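Local coordinates for cell surface protein (Putative S-layer protein) (Clostridioides difficile R20291, PDB 5NJL) that mediates cell adhesion in vitro and, as a putative S-layer protein, probably forms part of the layer that coats the bacterial cell wall, at residues 15-20 against 209-214; 42-47 against 58-63; 96-101 against 137-142. All coordinates share one frame; numbering follows the deposited sequence.

Contact 1: 15-20 against 209-214; sequences TELVSK and ITIKNS. With SO4 (sulfate ion), chain B; SO4 (sulfate ion), chain H.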
ATOM      1  N   THR A  15      14.314  -0.167  18.790  1.00 33.99           N
ATOM      2  CA  THR A  15      13.958  -1.415  19.504  1.00 35.01           C
ATOM      3  C   THR A  15      12.479  -1.788  19.272  1.00 37.59           C
ATOM      4  O   THR A  15      12.144  -2.973  19.069  1.00 33.11           O
ATOM      5  CB  THR A  15      14.176  -1.305  21.024  1.00 38.60           C
ATOM      6  OG1 THR A  15      13.415  -0.193  21.532  1.00 37.34           O
ATOM      7  CG2 THR A  15      15.662  -1.132  21.344  1.00 39.11           C
ATOM      8  N   GLU A  16      11.603  -0.777  19.295  1.00 36.12           N
ATOM      9  CA  GLU A  16      10.185  -0.977  18.970  1.00 39.28           C
ATOM     10  C   GLU A  16       9.982  -1.353  17.497  1.00 35.70           C
ATOM     11  O   GLU A  16       9.128  -2.181  17.198  1.00 35.02           O
ATOM     12  CB  GLU A  16       9.331   0.259  19.317  1.00 45.38           C
ATOM     13  CG  GLU A  16       9.147   0.502  20.820  1.00 53.46           C
ATOM     14  CD  GLU A  16       7.809   1.173  21.165  1.00 63.89           C
ATOM     15  OE1 GLU A  16       7.220   0.815  22.214  1.00 72.31           O
ATOM     16  OE2 GLU A  16       7.336   2.048  20.393  1.00 64.30           O
ATOM     17  N   LEU A  17      10.744  -0.751  16.589  1.00 31.18           N
ATOM     18  CA  LEU A  17      10.680  -1.128  15.179  1.00 31.14           C
ATOM     19  C   LEU A  17      11.128  -2.594  14.963  1.00 31.62           C
ATOM     20  O   LEU A  17      10.494  -3.351  14.210  1.00 29.04           O
ATOM     21  CB  LEU A  17      11.534  -0.210  14.322  1.00 32.09           C
ATOM     22  CG  LEU A  17      11.563  -0.539  12.835  1.00 34.79           C
ATOM     23  CD1 LEU A  17      10.183  -0.349  12.222  1.00 34.99           C
ATOM     24  CD2 LEU A  17      12.580   0.283  12.076  1.00 37.91           C
ATOM     25  N   VAL A  18      12.227  -2.985  15.605  1.00 28.44           N
ATOM     26  CA  VAL A  18      12.695  -4.380  15.527  1.00 29.21           C
ATOM     27  C   VAL A  18      11.622  -5.348  15.965  1.00 30.03           C
ATOM     28  O   VAL A  18      11.383  -6.343  15.282  1.00 28.89           O
ATOM     29  CB  VAL A  18      13.998  -4.595  16.320  1.00 28.36           C
ATOM     30  CG1 VAL A  18      14.291  -6.075  16.549  1.00 28.12           C
ATOM     31  CG2 VAL A  18      15.127  -3.917  15.576  1.00 30.07           C
ATOM     32  N   SER A  19      10.965  -5.052  17.080  1.00 29.41           N
ATOM     33  CA  SER A  19       9.896  -5.893  17.571  1.00 33.33           C
ATOM     34  C   SER A  19       8.742  -6.019  16.586  1.00 31.75           C
ATOM     35  O   SER A  19       8.253  -7.133  16.340  1.00 29.01           O
ATOM     36  CB  SER A  19       9.400  -5.395  18.922  1.00 35.86           C
ATOM     37  OG  SER A  19      10.490  -5.399  19.818  1.00 38.84           O
ATOM     38  N   LYS A  20       8.328  -4.897  16.012  1.00 32.96           N
ATOM     39  CA  LYS A  20       7.235  -4.909  15.026  1.00 33.92           C
ATOM     40  C   LYS A  20       7.622  -5.614  13.731  1.00 29.84           C
ATOM     41  O   LYS A  20       6.852  -6.424  13.224  1.00 29.60           O
ATOM     42  CB  LYS A  20       6.749  -3.489  14.728  1.00 39.75           C
ATOM     43  CG  LYS A  20       6.017  -2.858  15.911  1.00 46.14           C
ATOM     44  CD  LYS A  20       5.393  -1.506  15.542  1.00 52.59           C
ATOM     45  CE  LYS A  20       4.382  -1.028  16.582  1.00 56.10           C
ATOM     46  NZ  LYS A  20       5.060  -0.308  17.698  1.00 59.02           N
ATOM     47  N   ILE A 209      10.740   4.077   7.094  1.00 39.19           N
ATOM     48  CA  ILE A 209      11.171   4.528   8.418  1.00 39.11           C
ATOM     49  C   ILE A 209      12.644   4.878   8.320  1.00 38.87           C
ATOM     50  O   ILE A 209      13.445   4.045   7.911  1.00 37.10           O
ATOM     51  CB  ILE A 209      10.950   3.470   9.506  1.00 40.09           C
ATOM     52  CG1 ILE A 209       9.485   3.033   9.551  1.00 44.36           C
ATOM     53  CG2 ILE A 209      11.388   3.984  10.875  1.00 40.26           C
ATOM     54  CD1 ILE A 209       9.269   1.676   8.927  1.00 47.47           C
ATOM     55  N   THR A 210      12.986   6.122   8.686  1.00 38.60           N
ATOM     56  CA  THR A 210      14.377   6.580   8.716  1.00 36.70           C
ATOM     57  C   THR A 210      14.855   6.503  10.161  1.00 34.49           C
ATOM     58  O   THR A 210      14.249   7.081  11.048  1.00 34.21           O
ATOM     59  CB  THR A 210      14.506   8.019   8.184  1.00 38.14           C
ATOM     60  OG1 THR A 210      13.975   8.059   6.859  1.00 36.61           O
ATOM     61  CG2 THR A 210      15.982   8.462   8.144  1.00 36.00           C
ATOM     62  N   ILE A 211      15.914   5.730  10.392  1.00 34.26           N
ATOM     63  CA  ILE A 211      16.455   5.531  11.719  1.00 30.87           C
ATOM     64  C   ILE A 211      17.721   6.386  11.787  1.00 31.62           C
ATOM     65  O   ILE A 211      18.593   6.241  10.963  1.00 30.55           O
ATOM     66  CB  ILE A 211      16.830   4.061  11.992  1.00 31.63           C
ATOM     67  CG1 ILE A 211      15.633   3.132  11.745  1.00 31.26           C
ATOM     68  CG2 ILE A 211      17.285   3.904  13.437  1.00 31.19           C
ATOM     69  CD1 ILE A 211      16.050   1.673  11.665  1.00 33.50           C
ATOM     70  N   LYS A 212      17.785   7.276  12.767  1.00 32.88           N
ATOM     71  CA  LYS A 212      18.896   8.218  12.887  1.00 34.49           C
ATOM     72  C   LYS A 212      19.538   8.029  14.232  1.00 30.49           C
ATOM     73  O   LYS A 212      18.856   8.071  15.261  1.00 28.60           O
ATOM     74  CB  LYS A 212      18.388   9.649  12.747  1.00 37.52           C
ATOM     75  CG  LYS A 212      17.892   9.964  11.352  1.00 42.01           C
ATOM     76  CD  LYS A 212      17.362  11.389  11.233  1.00 44.88           C
ATOM     77  CE  LYS A 212      16.811  11.649   9.841  1.00 47.58           C
ATOM     78  NZ  LYS A 212      16.539  13.087   9.564  1.00 48.90           N
ATOM     79  N   ASN A 213      20.847   7.797  14.242  1.00 31.99           N
ATOM     80  CA  ASN A 213      21.568   7.710  15.514  1.00 33.80           C
ATOM     81  C   ASN A 213      21.977   9.137  15.930  1.00 34.48           C
ATOM     82  O   ASN A 213      23.136   9.545  15.782  1.00 32.48           O
ATOM     83  CB  ASN A 213      22.791   6.805  15.408  1.00 32.75           C
ATOM     84  CG  ASN A 213      23.412   6.506  16.764  1.00 33.22           C
ATOM     85  OD1 ASN A 213      22.842   6.820  17.811  1.00 31.27           O
ATOM     86  ND2 ASN A 213      24.560   5.850  16.746  1.00 32.04           N
ATOM     87  N   SER A 214      20.988   9.874  16.414  1.00 33.73           N
ATOM     88  CA  SER A 214      21.136  11.285  16.736  1.00 36.88           C
ATOM     89  C   SER A 214      20.053  11.691  17.716  1.00 38.31           C
ATOM     90  O   SER A 214      19.027  10.989  17.871  1.00 37.52           O
ATOM     91  CB  SER A 214      20.975  12.166  15.501  1.00 38.77           C
ATOM     92  OG  SER A 214      21.690  11.700  14.385  1.00 41.81           O
TER
HETATM   93  S   SO4 B 401       9.589  -8.343  21.718  1.00 54.99           S
HETATM   94  O1  SO4 B 401      10.543  -7.557  20.929  1.00 43.44           O
HETATM   95  O2  SO4 B 401      10.380  -9.277  22.563  1.00 54.23           O
HETATM   96  O3  SO4 B 401       8.788  -7.430  22.574  1.00 57.00           O
HETATM   97  O4  SO4 B 401       8.667  -9.097  20.830  1.00 51.02           O
HETATM   98  S   SO4 H 407      25.284   3.603  20.356  1.00 84.04           S
HETATM   99  O1  SO4 H 407      25.562   2.179  20.044  1.00 86.08           O
HETATM  100  O2  SO4 H 407      26.166   4.008  21.480  1.00 85.24           O
HETATM  101  O3  SO4 H 407      23.870   3.712  20.796  1.00 79.97           O
HETATM  102  O4  SO4 H 407      25.563   4.471  19.181  1.00 67.26           O
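Leu17 on helix 14-25 stands over Ile209 and Ile211 on strand 204-212, and the backbones come closest at Leu17 and Ile209, whose CA atoms are 8.8 Å apart. The pairing is a compact example of how a helix is seated on a mixed sheet: one branched side chain descends from the helix and meets two isoleucines, two residues apart, on one face of a strand. With CG swung opposite the backbone N (chi1 179°), Leu17 divides its two methyls between the isoleucines, CD1 to Ile209 and CD2 mainly to Ile211. CD1 lies 4.0 Å from CD1 of Ile209, the two side chains running antiparallel alongside each other. CD2 sits 3.8 Å from CD1 of Ile211 and is also 4.1 Å from CG2 of Ile209, so that Ile209 offers a methyl to each branch of the leucine. Ile9 of the neighbouring strand 5-10 touches both Leu17 and Ile209, while Ile211 also reaches Val64 of helix 57-65, which continues the apolar layer beneath both helices. Just past the strand, Asn213 centres an inverse gamma turn; its ND2 donates to O4 of the chain H sulfate, probably from the crystallisation liquor, at 3.0 Å. No hydrogen bond joins the helix segment to the strand segment. Across this interface the attraction is therefore dispersive and hydrophobic, with saturated carbons in contact, chiefly methyls.

Contact 2: 42-47 against 58-63; sequences IKVGET and DELEKL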
ATOM      1  N   ILE A  42      10.772  -6.677   3.333  1.00 28.50           N
ATOM      2  CA  ILE A  42      11.460  -5.642   4.109  1.00 28.60           C
ATOM      3  C   ILE A  42      12.750  -5.333   3.393  1.00 26.96           C
ATOM      4  O   ILE A  42      13.502  -6.249   3.006  1.00 26.85           O
ATOM      5  CB  ILE A  42      11.775  -6.109   5.543  1.00 28.85           C
ATOM      6  CG1 ILE A  42      10.544  -6.696   6.213  1.00 28.61           C
ATOM      7  CG2 ILE A  42      12.368  -4.962   6.370  1.00 28.24           C
ATOM      8  CD1 ILE A  42       9.363  -5.768   6.330  1.00 29.58           C
ATOM      9  N   LYS A  43      13.009  -4.044   3.186  1.00 27.26           N
ATOM     10  CA  LYS A  43      14.241  -3.624   2.584  1.00 29.69           C
ATOM     11  C   LYS A  43      14.939  -2.636   3.532  1.00 29.17           C
ATOM     12  O   LYS A  43      14.292  -1.926   4.295  1.00 28.03           O
ATOM     13  CB  LYS A  43      14.019  -2.965   1.229  1.00 33.75           C
ATOM     14  CG  LYS A  43      13.452  -3.842   0.136  1.00 36.23           C
ATOM     15  CD  LYS A  43      13.439  -3.048  -1.162  1.00 41.17           C
ATOM     16  CE  LYS A  43      12.651  -3.761  -2.241  1.00 45.12           C
ATOM     17  NZ  LYS A  43      12.962  -3.167  -3.570  1.00 47.68           N
ATOM     18  N   VAL A  44      16.254  -2.680   3.520  1.00 29.11           N
ATOM     19  CA  VAL A  44      17.094  -1.851   4.421  1.00 32.02           C
ATOM     20  C   VAL A  44      18.269  -1.349   3.609  1.00 31.77           C
ATOM     21  O   VAL A  44      18.839  -2.091   2.810  1.00 30.96           O
ATOM     22  CB  VAL A  44      17.625  -2.655   5.633  1.00 33.04           C
ATOM     23  CG1 VAL A  44      18.393  -1.751   6.592  1.00 36.45           C
ATOM     24  CG2 VAL A  44      16.481  -3.305   6.377  1.00 34.27           C
ATOM     25  N   GLY A  45      18.621  -0.078   3.799  1.00 35.01           N
ATOM     26  CA  GLY A  45      19.831   0.480   3.191  1.00 36.72           C
ATOM     27  C   GLY A  45      20.149   1.857   3.760  1.00 37.89           C
ATOM     28  O   GLY A  45      19.346   2.433   4.509  1.00 35.83           O
ATOM     29  N   GLU A  46      21.318   2.379   3.403  1.00 41.93           N
ATOM     30  CA  GLU A  46      21.753   3.707   3.885  1.00 45.68           C
ATOM     31  C   GLU A  46      20.877   4.812   3.329  1.00 46.42           C
ATOM     32  O   GLU A  46      20.615   5.806   4.027  1.00 44.24           O
ATOM     33  CB  GLU A  46      23.218   3.978   3.510  1.00 51.50           C
ATOM     34  CG  GLU A  46      24.223   3.149   4.305  1.00 58.18           C
ATOM     35  CD  GLU A  46      25.552   2.951   3.579  1.00 65.18           C
ATOM     36  OE1 GLU A  46      25.924   3.815   2.747  1.00 72.29           O
ATOM     37  OE2 GLU A  46      26.221   1.924   3.835  1.00 62.89           O
ATOM     38  N   THR A  47      20.428   4.632   2.077  1.00 45.41           N
ATOM     39  CA  THR A  47      19.555   5.591   1.396  1.00 47.03           C
ATOM     40  C   THR A  47      18.473   4.870   0.597  1.00 46.49           C
ATOM     41  O   THR A  47      18.546   3.651   0.404  1.00 43.03           O
ATOM     42  CB  THR A  47      20.357   6.444   0.398  1.00 50.02           C
ATOM     43  OG1 THR A  47      20.823   5.611  -0.681  1.00 50.44           O
ATOM     44  CG2 THR A  47      21.562   7.116   1.098  1.00 50.71           C
ATOM     45  N   ASP A  58      17.467 -10.551  11.849  1.00 28.47           N
ATOM     46  CA  ASP A  58      18.836 -10.304  12.301  1.00 29.28           C
ATOM     47  C   ASP A  58      19.626  -9.429  11.343  1.00 29.97           C
ATOM     48  O   ASP A  58      20.493  -8.673  11.782  1.00 29.40           O
ATOM     49  CB  ASP A  58      19.634 -11.588  12.600  1.00 29.21           C
ATOM     50  CG  ASP A  58      21.031 -11.257  13.127  1.00 29.04           C
ATOM     51  OD1 ASP A  58      21.103 -10.655  14.222  1.00 28.72           O
ATOM     52  OD2 ASP A  58      22.031 -11.497  12.420  1.00 28.54           O
ATOM     53  N   GLU A  59      19.302  -9.454  10.054  1.00 28.70           N
ATOM     54  CA  GLU A  59      19.975  -8.556   9.129  1.00 30.68           C
ATOM     55  C   GLU A  59      19.734  -7.088   9.493  1.00 30.42           C
ATOM     56  O   GLU A  59      20.656  -6.266   9.393  1.00 30.14           O
ATOM     57  CB  GLU A  59      19.561  -8.808   7.686  1.00 32.61           C
ATOM     58  CG  GLU A  59      20.004 -10.156   7.153  1.00 34.60           C
ATOM     59  CD  GLU A  59      19.542 -10.350   5.727  1.00 37.90           C
ATOM     60  OE1 GLU A  59      20.034  -9.629   4.836  1.00 41.73           O
ATOM     61  OE2 GLU A  59      18.671 -11.202   5.521  1.00 38.34           O
ATOM     62  N   LEU A  60      18.506  -6.777   9.908  1.00 29.63           N
ATOM     63  CA  LEU A  60      18.163  -5.422  10.355  1.00 29.59           C
ATOM     64  C   LEU A  60      18.815  -5.116  11.696  1.00 29.01           C
ATOM     65  O   LEU A  60      19.385  -4.047  11.873  1.00 29.72           O
ATOM     66  CB  LEU A  60      16.647  -5.229  10.439  1.00 29.58           C
ATOM     67  CG  LEU A  60      16.165  -3.931  11.086  1.00 30.58           C
ATOM     68  CD1 LEU A  60      16.618  -2.753  10.258  1.00 32.09           C
ATOM     69  CD2 LEU A  60      14.656  -3.966  11.213  1.00 33.45           C
ATOM     70  N   GLU A  61      18.704  -6.036  12.646  1.00 28.45           N
ATOM     71  CA  GLU A  61      19.335  -5.851  13.963  1.00 29.68           C
ATOM     72  C   GLU A  61      20.826  -5.577  13.866  1.00 29.36           C
ATOM     73  O   GLU A  61      21.325  -4.651  14.513  1.00 29.91           O
ATOM     74  CB  GLU A  61      19.077  -7.019  14.884  1.00 28.37           C
ATOM     75  CG  GLU A  61      17.641  -7.138  15.289  1.00 30.69           C
ATOM     76  CD  GLU A  61      17.342  -8.431  16.004  1.00 32.58           C
ATOM     77  OE1 GLU A  61      17.197  -9.512  15.341  1.00 32.85           O
ATOM     78  OE2 GLU A  61      17.222  -8.353  17.241  1.00 32.18           O
ATOM     79  N   LYS A  62      21.534  -6.343  13.045  1.00 29.25           N
ATOM     80  CA  LYS A  62      22.966  -6.108  12.851  1.00 33.02           C
ATOM     81  C   LYS A  62      23.288  -4.690  12.339  1.00 33.77           C
ATOM     82  O   LYS A  62      24.239  -4.048  12.802  1.00 32.84           O
ATOM     83  CB  LYS A  62      23.570  -7.140  11.904  1.00 34.16           C
ATOM     84  CG  LYS A  62      25.090  -7.162  11.912  1.00 36.96           C
ATOM     85  CD  LYS A  62      25.651  -8.253  11.004  1.00 39.77           C
ATOM     86  CE  LYS A  62      27.170  -8.090  10.876  1.00 43.65           C
ATOM     87  NZ  LYS A  62      27.757  -9.082   9.934  1.00 48.38           N
ATOM     88  N   LEU A  63      22.505  -4.222  11.375  1.00 31.96           N
ATOM     89  CA  LEU A  63      22.710  -2.919  10.775  1.00 32.79           C
ATOM     90  C   LEU A  63      22.375  -1.794  11.748  1.00 32.48           C
ATOM     91  O   LEU A  63      23.129  -0.827  11.834  1.00 34.40           O
ATOM     92  CB  LEU A  63      21.905  -2.775   9.474  1.00 32.87           C
ATOM     93  CG  LEU A  63      22.443  -3.597   8.294  1.00 34.42           C
ATOM     94  CD1 LEU A  63      21.423  -3.731   7.170  1.00 34.83           C
ATOM     95  CD2 LEU A  63      23.716  -2.977   7.731  1.00 38.41           C
TER
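Val44, on strand 40-45, meets Leu60 and Leu63 of helix 57-65, and its short side chain illustrates how a single beta-branch can engage two positions about one turn apart on a helix, Leu60 buried and Leu63 at the rim of the core. From CB, which is directed at the helix, the chain forks at once. CG1, trans to the amide nitrogen (chi1 -176°), reaches CD1 of Leu63 at 3.7 Å and is also 4.2 Å from CD1 of Leu60. CG2 takes the other branch and lies 3.9 Å from that same Leu60 methyl, so CD1 of Leu60 rests against both arms of the valine. The two leucines approach differently: the Leu60 side chain lies nearly perpendicular to that of Val44, whereas Leu63 runs antiparallel alongside it. Behind them strand 72-79 supplies Leu73, which touches Val44 and Leu63, and Val75, which touches Leu60. The helix follows strand 52-54, the antiparallel partner of strand 40-45, and Glu59 ties its start back by accepting hydrogen bonds at OE2 from the backbone N of Thr55 and Asn56. The burial of Val44 and Leu60 beside an exposed Leu63 implies a hydrophobic contact that runs from the core outward to solvent, held by methyl packing without any hydrogen bond across it.

Contact 3: 96-101 against 137-142; sequences EKYENS and DKLVIT. With SO4 (sulfate ion), chain L; SO4 (sulfate ion), chain U.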
ATOM      1  N   GLU A  96     -10.168 -10.060  -8.819  1.00 26.07           N
ATOM      2  CA  GLU A  96     -10.278  -8.630  -8.662  1.00 28.60           C
ATOM      3  C   GLU A  96     -11.729  -8.226  -8.410  1.00 28.84           C
ATOM      4  O   GLU A  96     -12.657  -8.911  -8.841  1.00 28.19           O
ATOM      5  CB  GLU A  96      -9.675  -7.913  -9.890  1.00 33.09           C
ATOM      6  CG  GLU A  96      -8.142  -8.032  -9.836  1.00 37.95           C
ATOM      7  CD  GLU A  96      -7.359  -7.280 -10.904  1.00 41.25           C
ATOM      8  OE1 GLU A  96      -7.902  -7.007 -11.990  1.00 41.30           O
ATOM      9  OE2 GLU A  96      -6.152  -7.032 -10.648  1.00 43.79           O
ATOM     10  N   LYS A  97     -11.902  -7.130  -7.697  1.00 28.39           N
ATOM     11  CA  LYS A  97     -13.208  -6.606  -7.344  1.00 29.65           C
ATOM     12  C   LYS A  97     -13.602  -5.378  -8.176  1.00 30.94           C
ATOM     13  O   LYS A  97     -12.743  -4.646  -8.667  1.00 30.32           O
ATOM     14  CB  LYS A  97     -13.229  -6.252  -5.868  1.00 32.93           C
ATOM     15  CG  LYS A  97     -12.983  -7.431  -4.932  1.00 34.67           C
ATOM     16  CD  LYS A  97     -12.908  -6.929  -3.506  1.00 41.20           C
ATOM     17  CE  LYS A  97     -13.094  -8.055  -2.494  1.00 43.87           C
ATOM     18  NZ  LYS A  97     -12.742  -7.553  -1.140  1.00 48.36           N
ATOM     19  N   TYR A  98     -14.909  -5.150  -8.303  1.00 28.10           N
ATOM     20  CA  TYR A  98     -15.417  -3.879  -8.826  1.00 28.25           C
ATOM     21  C   TYR A  98     -15.101  -2.795  -7.799  1.00 30.14           C
ATOM     22  O   TYR A  98     -15.493  -2.905  -6.645  1.00 28.90           O
ATOM     23  CB  TYR A  98     -16.933  -3.965  -9.101  1.00 26.75           C
ATOM     24  CG  TYR A  98     -17.273  -5.088 -10.070  1.00 26.56           C
ATOM     25  CD1 TYR A  98     -17.011  -4.950 -11.422  1.00 26.19           C
ATOM     26  CD2 TYR A  98     -17.798  -6.295  -9.619  1.00 24.22           C
ATOM     27  CE1 TYR A  98     -17.302  -5.959 -12.310  1.00 27.03           C
ATOM     28  CE2 TYR A  98     -18.099  -7.306 -10.489  1.00 24.51           C
ATOM     29  CZ  TYR A  98     -17.839  -7.149 -11.830  1.00 25.90           C
ATOM     30  OH  TYR A  98     -18.072  -8.148 -12.698  1.00 26.10           O
ATOM     31  N   GLU A  99     -14.375  -1.760  -8.201  1.00 31.26           N
ATOM     32  CA  GLU A  99     -13.912  -0.736  -7.254  1.00 34.74           C
ATOM     33  C   GLU A  99     -14.724   0.535  -7.316  1.00 34.09           C
ATOM     34  O   GLU A  99     -14.740   1.289  -6.360  1.00 32.16           O
ATOM     35  CB  GLU A  99     -12.426  -0.441  -7.491  1.00 42.56           C
ATOM     36  CG  GLU A  99     -11.571  -1.640  -7.104  1.00 46.84           C
ATOM     37  CD  GLU A  99     -10.077  -1.431  -7.266  1.00 54.64           C
ATOM     38  OE1 GLU A  99      -9.652  -0.652  -8.147  1.00 60.01           O
ATOM     39  OE2 GLU A  99      -9.321  -2.074  -6.505  1.00 62.45           O
ATOM     40  N   ASN A 100     -15.432   0.759  -8.421  1.00 31.99           N
ATOM     41  CA  ASN A 100     -16.198   1.984  -8.581  1.00 34.75           C
ATOM     42  C   ASN A 100     -17.318   1.805  -9.610  1.00 32.78           C
ATOM     43  O   ASN A 100     -17.403   0.774 -10.283  1.00 31.95           O
ATOM     44  CB  ASN A 100     -15.245   3.114  -9.015  1.00 36.48           C
ATOM     45  CG  ASN A 100     -14.390   2.725 -10.182  1.00 37.07           C
ATOM     46  OD1 ASN A 100     -14.884   2.221 -11.185  1.00 37.23           O
ATOM     47  ND2 ASN A 100     -13.096   2.934 -10.058  1.00 39.32           N
ATOM     48  N   SER A 101     -18.150   2.826  -9.728  1.00 32.37           N
ATOM     49  CA  SER A 101     -19.265   2.850 -10.669  1.00 33.91           C
ATOM     50  C   SER A 101     -18.860   2.563 -12.102  1.00 33.72           C
ATOM     51  O   SER A 101     -19.564   1.811 -12.796  1.00 34.68           O
ATOM     52  CB  SER A 101     -20.011   4.184 -10.564  1.00 35.33           C
ATOM     53  OG  SER A 101     -20.570   4.323  -9.249  1.00 36.84           O
ATOM     54  N   ASP A 137     -26.503   2.149  -8.307  1.00 37.52           N
ATOM     55  CA  ASP A 137     -25.107   1.796  -8.400  1.00 37.54           C
ATOM     56  C   ASP A 137     -24.873   0.265  -8.337  1.00 34.39           C
ATOM     57  O   ASP A 137     -24.037  -0.226  -7.573  1.00 30.68           O
ATOM     58  CB  ASP A 137     -24.344   2.523  -7.291  1.00 39.61           C
ATOM     59  CG  ASP A 137     -22.948   2.814  -7.653  1.00 39.62           C
ATOM     60  OD1 ASP A 137     -22.575   2.732  -8.841  1.00 41.77           O
ATOM     61  OD2 ASP A 137     -22.211   3.146  -6.714  1.00 47.26           O
ATOM     62  N   LYS A 138     -25.610  -0.460  -9.178  1.00 30.81           N
ATOM     63  CA  LYS A 138     -25.536  -1.918  -9.256  1.00 28.64           C
ATOM     64  C   LYS A 138     -25.468  -2.418 -10.698  1.00 26.79           C
ATOM     65  O   LYS A 138     -26.052  -1.806 -11.600  1.00 27.85           O
ATOM     66  CB  LYS A 138     -26.773  -2.532  -8.590  1.00 30.63           C
ATOM     67  CG  LYS A 138     -26.937  -2.203  -7.109  1.00 34.04           C
ATOM     68  CD  LYS A 138     -25.795  -2.720  -6.252  1.00 34.67           C
ATOM     69  CE  LYS A 138     -25.979  -2.303  -4.789  1.00 37.43           C
ATOM     70  NZ  LYS A 138     -24.802  -2.656  -3.942  1.00 35.12           N
ATOM     71  N   LEU A 139     -24.767  -3.527 -10.897  1.00 24.15           N
ATOM     72  CA  LEU A 139     -24.815  -4.282 -12.157  1.00 24.20           C
ATOM     73  C   LEU A 139     -25.900  -5.352 -11.951  1.00 25.52           C
ATOM     74  O   LEU A 139     -25.844  -6.102 -10.977  1.00 24.49           O
ATOM     75  CB  LEU A 139     -23.471  -4.928 -12.421  1.00 23.45           C
ATOM     76  CG  LEU A 139     -23.329  -5.985 -13.492  1.00 24.28           C
ATOM     77  CD1 LEU A 139     -23.615  -5.389 -14.852  1.00 25.64           C
ATOM     78  CD2 LEU A 139     -21.963  -6.610 -13.472  1.00 25.24           C
ATOM     79  N   VAL A 140     -26.887  -5.387 -12.837  1.00 24.63           N
ATOM     80  CA  VAL A 140     -27.998  -6.332 -12.731  1.00 23.62           C
ATOM     81  C   VAL A 140     -27.939  -7.243 -13.949  1.00 23.87           C
ATOM     82  O   VAL A 140     -28.095  -6.793 -15.101  1.00 23.79           O
ATOM     83  CB  VAL A 140     -29.325  -5.583 -12.653  1.00 24.89           C
ATOM     84  CG1 VAL A 140     -30.507  -6.526 -12.515  1.00 25.33           C
ATOM     85  CG2 VAL A 140     -29.292  -4.550 -11.521  1.00 26.52           C
ATOM     86  N   ILE A 141     -27.733  -8.525 -13.689  1.00 22.58           N
ATOM     87  CA  ILE A 141     -27.653  -9.534 -14.720  1.00 22.70           C
ATOM     88  C   ILE A 141     -28.936 -10.351 -14.724  1.00 23.87           C
ATOM     89  O   ILE A 141     -29.337 -10.911 -13.690  1.00 22.80           O
ATOM     90  CB  ILE A 141     -26.426 -10.389 -14.493  1.00 25.05           C
ATOM     91  CG1 ILE A 141     -25.165  -9.499 -14.634  1.00 26.65           C
ATOM     92  CG2 ILE A 141     -26.351 -11.529 -15.502  1.00 25.46           C
ATOM     93  CD1 ILE A 141     -23.944 -10.148 -14.058  1.00 30.53           C
ATOM     94  N   THR A 142     -29.590 -10.437 -15.887  1.00 22.58           N
ATOM     95  CA  THR A 142     -30.870 -11.149 -15.988  1.00 22.00           C
ATOM     96  C   THR A 142     -30.726 -12.214 -17.065  1.00 23.59           C
ATOM     97  O   THR A 142     -30.362 -11.916 -18.208  1.00 22.37           O
ATOM     98  CB  THR A 142     -32.007 -10.172 -16.262  1.00 22.09           C
ATOM     99  OG1 THR A 142     -32.265  -9.426 -15.070  1.00 23.91           O
ATOM    100  CG2 THR A 142     -33.276 -10.867 -16.694  1.00 22.51           C
TER
HETATM  101  S   SO4 L 411     -11.752   4.743  -7.310  1.00100.94           S
HETATM  102  O1  SO4 L 411     -10.579   5.275  -8.048  1.00 99.65           O
HETATM  103  O2  SO4 L 411     -11.841   3.276  -7.500  1.00 91.01           O
HETATM  104  O3  SO4 L 411     -12.990   5.413  -7.788  1.00 94.76           O
HETATM  105  O4  SO4 L 411     -11.579   5.015  -5.866  1.00106.43           O
HETATM  106  S   SO4 U 420     -16.967   6.235  -7.827  1.00 92.47           S
HETATM  107  O1  SO4 U 420     -15.849   6.261  -8.806  1.00 82.43           O
HETATM  108  O2  SO4 U 420     -16.422   6.638  -6.508  1.00 89.23           O
HETATM  109  O3  SO4 U 420     -17.988   7.217  -8.277  1.00 81.15           O
HETATM  110  O4  SO4 U 420     -17.593   4.875  -7.680  1.00 67.86           O
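Asp137 has a left-handed backbone (phi 62°) and is hydrogen-bonded to Ser101, the first residue of helix 101-115. This conformation belongs to a G1 beta bulge, Asp137 being its left-handed residue at the turn of the hairpin formed by strands 126-133 and 138-145. The three-stranded antiparallel sheet containing that hairpin packs against the helix, and the contact fastens the hairpin's turn to the helix start. Asp137 OD1 is also hydrogen-bonded to Tyr132 OH, so two hydroxyls grip one carboxylate oxygen. Deeper in, CD2 of Leu139 approaches the Tyr98 ring obliquely near its hydroxyl end, 4.3 Å from Tyr98 OH; the phenol oxygen is itself anchored by hydrogen bonds with Glu107 OE1 and Ile164 N. Asn100 is the N-cap, its OD1 accepting from the N of Asp103 while ND2 holds O2 of the chain L sulfate at 2.9 Å. A second sulfate, chain U, takes the Ser101 N-H through O4 at 3.0 Å; both ions probably come from the crystallisation liquor, and their place is consistent with the pull of a helix N-terminus on anions. The serine hydroxyl hydrogen points to the aspartate: Ser101 OG donates to Asp137 OD1 over 2.6 Å, meeting it on the syn side, 25° out of the carboxylate plane.

Contacts 1 and 2 belong to one region of the extended three-domain protein, with centres 10 Å apart. Both reach the five-stranded mixed sheet, and helices 14-25 and 57-65 touch each other where Val18 CG1 packs 3.7 Å from Glu61 CG. Contact 3 lies on the opposite side of the chain's centre, its centre about 43 Å from the centre of either of the others, in the region built on the three-stranded antiparallel sheet. Along the chain, contact 2 closes before contact 3 opens, and both are nested inside the long loop that contact 1 closes. The chain thus leaves the first region, builds the distant one and returns as strand 204-212 to complete the original sheet.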